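Local atomic coordinates of putative alpha-L-fucosidase (Bacteroides thetaiotaomicron, PDB entry 3EYP), a protein that probably hydrolyses alpha-L-fucosidic linkages in fucose-containing glycans. Residues 256-261 / 270-275. Sequence-based numbering, arbitrary orientation.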
ATOM      1  N   VAL A 256      -2.535  -0.042   8.075  1.00 39.26           N
ATOM      2  CA  VAL A 256      -2.951   0.674   9.262  1.00 39.36           C
ATOM      3  C   VAL A 256      -4.472   0.776   9.299  1.00 38.92           C
ATOM      4  O   VAL A 256      -5.157   0.734   8.274  1.00 39.99           O
ATOM      5  CB  VAL A 256      -2.269   2.099   9.314  1.00 39.65           C
ATOM      6  CG1 VAL A 256      -2.710   2.938   8.108  1.00 40.19           C
ATOM      7  CG2 VAL A 256      -2.541   2.825  10.578  1.00 41.59           C
ATOM      8  N   SER A 257      -4.986   0.789  10.485  1.00 37.41           N
ATOM      9  CA  SER A 257      -6.386   1.043  10.690  1.00 37.61           C
ATOM     10  C   SER A 257      -6.742   2.528  10.817  1.00 38.88           C
ATOM     11  O   SER A 257      -6.036   3.367  11.384  1.00 39.08           O
ATOM     12  CB  SER A 257      -6.906   0.274  11.918  1.00 37.84           C
ATOM     13  OG  SER A 257      -8.331   0.236  11.927  1.00 37.33           O
ATOM     14  N   ILE A 258      -7.896   2.855  10.276  1.00 38.85           N
ATOM     15  CA  ILE A 258      -8.426   4.217  10.427  1.00 39.33           C
ATOM     16  C   ILE A 258      -8.892   4.481  11.883  1.00 39.44           C
ATOM     17  O   ILE A 258      -9.149   5.609  12.273  1.00 39.28           O
ATOM     18  CB  ILE A 258      -9.590   4.487   9.438  1.00 39.59           C
ATOM     19  CG1 ILE A 258      -9.733   5.984   9.120  1.00 38.73           C
ATOM     20  CG2 ILE A 258     -10.974   3.894   9.950  1.00 36.25           C
ATOM     21  CD1 ILE A 258     -10.593   6.152   7.817  1.00 36.70           C
ATOM     22  N   ARG A 259      -8.965   3.409  12.664  1.00 40.59           N
ATOM     23  CA  ARG A 259      -9.338   3.459  14.088  1.00 39.88           C
ATOM     24  C   ARG A 259      -8.238   2.848  14.973  1.00 41.06           C
ATOM     25  O   ARG A 259      -7.276   2.348  14.448  1.00 39.13           O
ATOM     26  CB  ARG A 259     -10.639   2.689  14.331  1.00 41.37           C
ATOM     27  CG  ARG A 259     -11.864   3.331  13.697  1.00 41.48           C
ATOM     28  CD  ARG A 259     -13.006   2.314  13.382  1.00 41.30           C
ATOM     29  NE  ARG A 259     -14.195   3.046  13.022  1.00 41.15           N
ATOM     30  CZ  ARG A 259     -15.225   3.248  13.830  1.00 43.87           C
ATOM     31  NH1 ARG A 259     -15.220   2.717  15.042  1.00 41.87           N
ATOM     32  NH2 ARG A 259     -16.245   4.002  13.423  1.00 41.45           N
ATOM     33  N   PRO A 260      -8.385   2.915  16.304  1.00 40.33           N
ATOM     34  CA  PRO A 260      -7.372   2.302  17.167  1.00 41.06           C
ATOM     35  C   PRO A 260      -7.323   0.779  16.995  1.00 41.45           C
ATOM     36  O   PRO A 260      -6.230   0.181  17.033  1.00 39.10           O
ATOM     37  CB  PRO A 260      -7.808   2.699  18.578  1.00 41.14           C
ATOM     38  CG  PRO A 260      -8.532   4.053  18.386  1.00 42.32           C
ATOM     39  CD  PRO A 260      -9.281   3.822  17.063  1.00 41.62           C
ATOM     40  N   SER A 261      -8.474   0.190  16.676  1.00 39.62           N
ATOM     41  CA  SER A 261      -8.563  -1.272  16.508  1.00 39.46           C
ATOM     42  C   SER A 261      -8.834  -1.640  15.059  1.00 38.24           C
ATOM     43  O   SER A 261      -9.241  -0.809  14.274  1.00 38.68           O
ATOM     44  CB  SER A 261      -9.691  -1.899  17.371  1.00 39.80           C
ATOM     45  OG  SER A 261      -9.625  -1.668  18.787  1.00 41.99           O
ATOM     46  N   SER A 270     -15.721   7.768  18.068  1.00 43.16           N
ATOM     47  CA  SER A 270     -15.216   9.124  18.365  1.00 44.46           C
ATOM     48  C   SER A 270     -13.697   9.186  18.280  1.00 44.69           C
ATOM     49  O   SER A 270     -13.108  10.179  18.690  1.00 45.58           O
ATOM     50  CB  SER A 270     -15.579   9.537  19.783  1.00 44.05           C
ATOM     51  OG  SER A 270     -15.199   8.447  20.678  1.00 49.12           O
ATOM     52  N   ARG A 271     -13.087   8.105  17.805  1.00 44.67           N
ATOM     53  CA  ARG A 271     -11.610   7.957  17.807  1.00 44.86           C
ATOM     54  C   ARG A 271     -11.031   7.645  16.434  1.00 43.82           C
ATOM     55  O   ARG A 271      -9.937   7.073  16.304  1.00 43.34           O
ATOM     56  CB  ARG A 271     -11.186   6.834  18.756  1.00 45.50           C
ATOM     57  CG  ARG A 271     -11.633   6.999  20.208  1.00 49.67           C
ATOM     58  CD  ARG A 271     -10.815   8.038  20.909  1.00 56.69           C
ATOM     59  NE  ARG A 271     -11.389   8.299  22.219  1.00 63.50           N
ATOM     60  CZ  ARG A 271     -11.081   7.599  23.315  1.00 67.29           C
ATOM     61  NH1 ARG A 271     -10.178   6.620  23.245  1.00 67.44           N
ATOM     62  NH2 ARG A 271     -11.653   7.893  24.480  1.00 67.01           N
ATOM     63  N   VAL A 272     -11.790   7.947  15.414  1.00 42.61           N
ATOM     64  CA  VAL A 272     -11.294   7.801  14.038  1.00 42.34           C
ATOM     65  C   VAL A 272     -10.163   8.797  13.788  1.00 41.78           C
ATOM     66  O   VAL A 272     -10.194   9.966  14.192  1.00 42.50           O
ATOM     67  CB  VAL A 272     -12.410   8.026  12.957  1.00 42.04           C
ATOM     68  CG1 VAL A 272     -11.825   7.946  11.551  1.00 40.27           C
ATOM     69  CG2 VAL A 272     -13.586   7.010  13.089  1.00 43.27           C
ATOM     70  N   LYS A 273      -9.152   8.334  13.103  1.00 42.15           N
ATOM     71  CA  LYS A 273      -8.025   9.182  12.801  1.00 41.90           C
ATOM     72  C   LYS A 273      -8.495  10.421  12.067  1.00 42.71           C
ATOM     73  O   LYS A 273      -9.380  10.400  11.213  1.00 39.87           O
ATOM     74  CB  LYS A 273      -6.955   8.408  12.017  1.00 41.46           C
ATOM     75  CG  LYS A 273      -6.189   7.453  12.935  1.00 43.06           C
ATOM     76  CD  LYS A 273      -5.290   6.513  12.149  1.00 42.36           C
ATOM     77  CE  LYS A 273      -4.333   5.781  13.074  1.00 43.41           C
ATOM     78  NZ  LYS A 273      -4.967   4.579  13.576  1.00 39.63           N
ATOM     79  N   SER A 274      -7.840  11.519  12.390  1.00 42.44           N
ATOM     80  CA  SER A 274      -8.199  12.806  11.801  1.00 43.14           C
ATOM     81  C   SER A 274      -7.643  12.855  10.385  1.00 43.26           C
ATOM     82  O   SER A 274      -6.777  12.095  10.040  1.00 42.69           O
ATOM     83  CB  SER A 274      -7.614  13.946  12.639  1.00 44.01           C
ATOM     84  OG  SER A 274      -6.191  13.962  12.488  1.00 44.71           O
ATOM     85  N   VAL A 275      -8.180  13.759   9.573  1.00 42.40           N
ATOM     86  CA  VAL A 275      -7.708  13.951   8.199  1.00 43.65           C
ATOM     87  C   VAL A 275      -6.218  14.289   8.184  1.00 44.50           C
ATOM     88  O   VAL A 275      -5.466  13.752   7.374  1.00 44.01           O
ATOM     89  CB  VAL A 275      -8.542  15.052   7.440  1.00 44.10           C
ATOM     90  CG1 VAL A 275      -8.023  15.311   6.036  1.00 41.62           C
ATOM     91  CG2 VAL A 275     -10.010  14.658   7.447  1.00 43.13           C
TER
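From the beta-alpha loop of the TIM-type barrel, K273 reaches back to S257, the last residue of strand 253-257, and to I258 just beyond it, an instance of a lysine that uses both its backbone N-H and its ammonium group to bind successive carbonyls at a strand end. Its backbone N donates to I258 O at 2.8 Å in an almost straight bond (178° at the hydrogen). NZ donates to S257 O at 2.7 Å from a position tilted 25° out of the carbonyl plane. The lysine chain runs extended alongside I258 O and bends only at its last torsion (chi4 87°), which turns the ammonium onto S257 O; R259 O lies 3.3 Å from the same NZ.

Beside this polar seam, V272 splits its two methyls: CG1, anti to the backbone N, touches I258 CG1 at 3.8 Å, and CG2 sits over one face of the R259 guanidinium, 4.0 Å from NE. On the outer side the P260 and R271 side chains cross at about a right angle, P260 CG and CD against R271 CB, with P260 CD 3.4 Å from R271 O.

Further out, salt bridges to D308 and D269 hold the R259 guanidinium. K273 packs on L278 and I281 of helix 275-283, for which S274 is the N-cap. S257 OG, also hydrogen-bonded to N295 ND2 of strand 291-295, pins the turn by donating to S261 O at 2.7 Å from above the carbonyl plane.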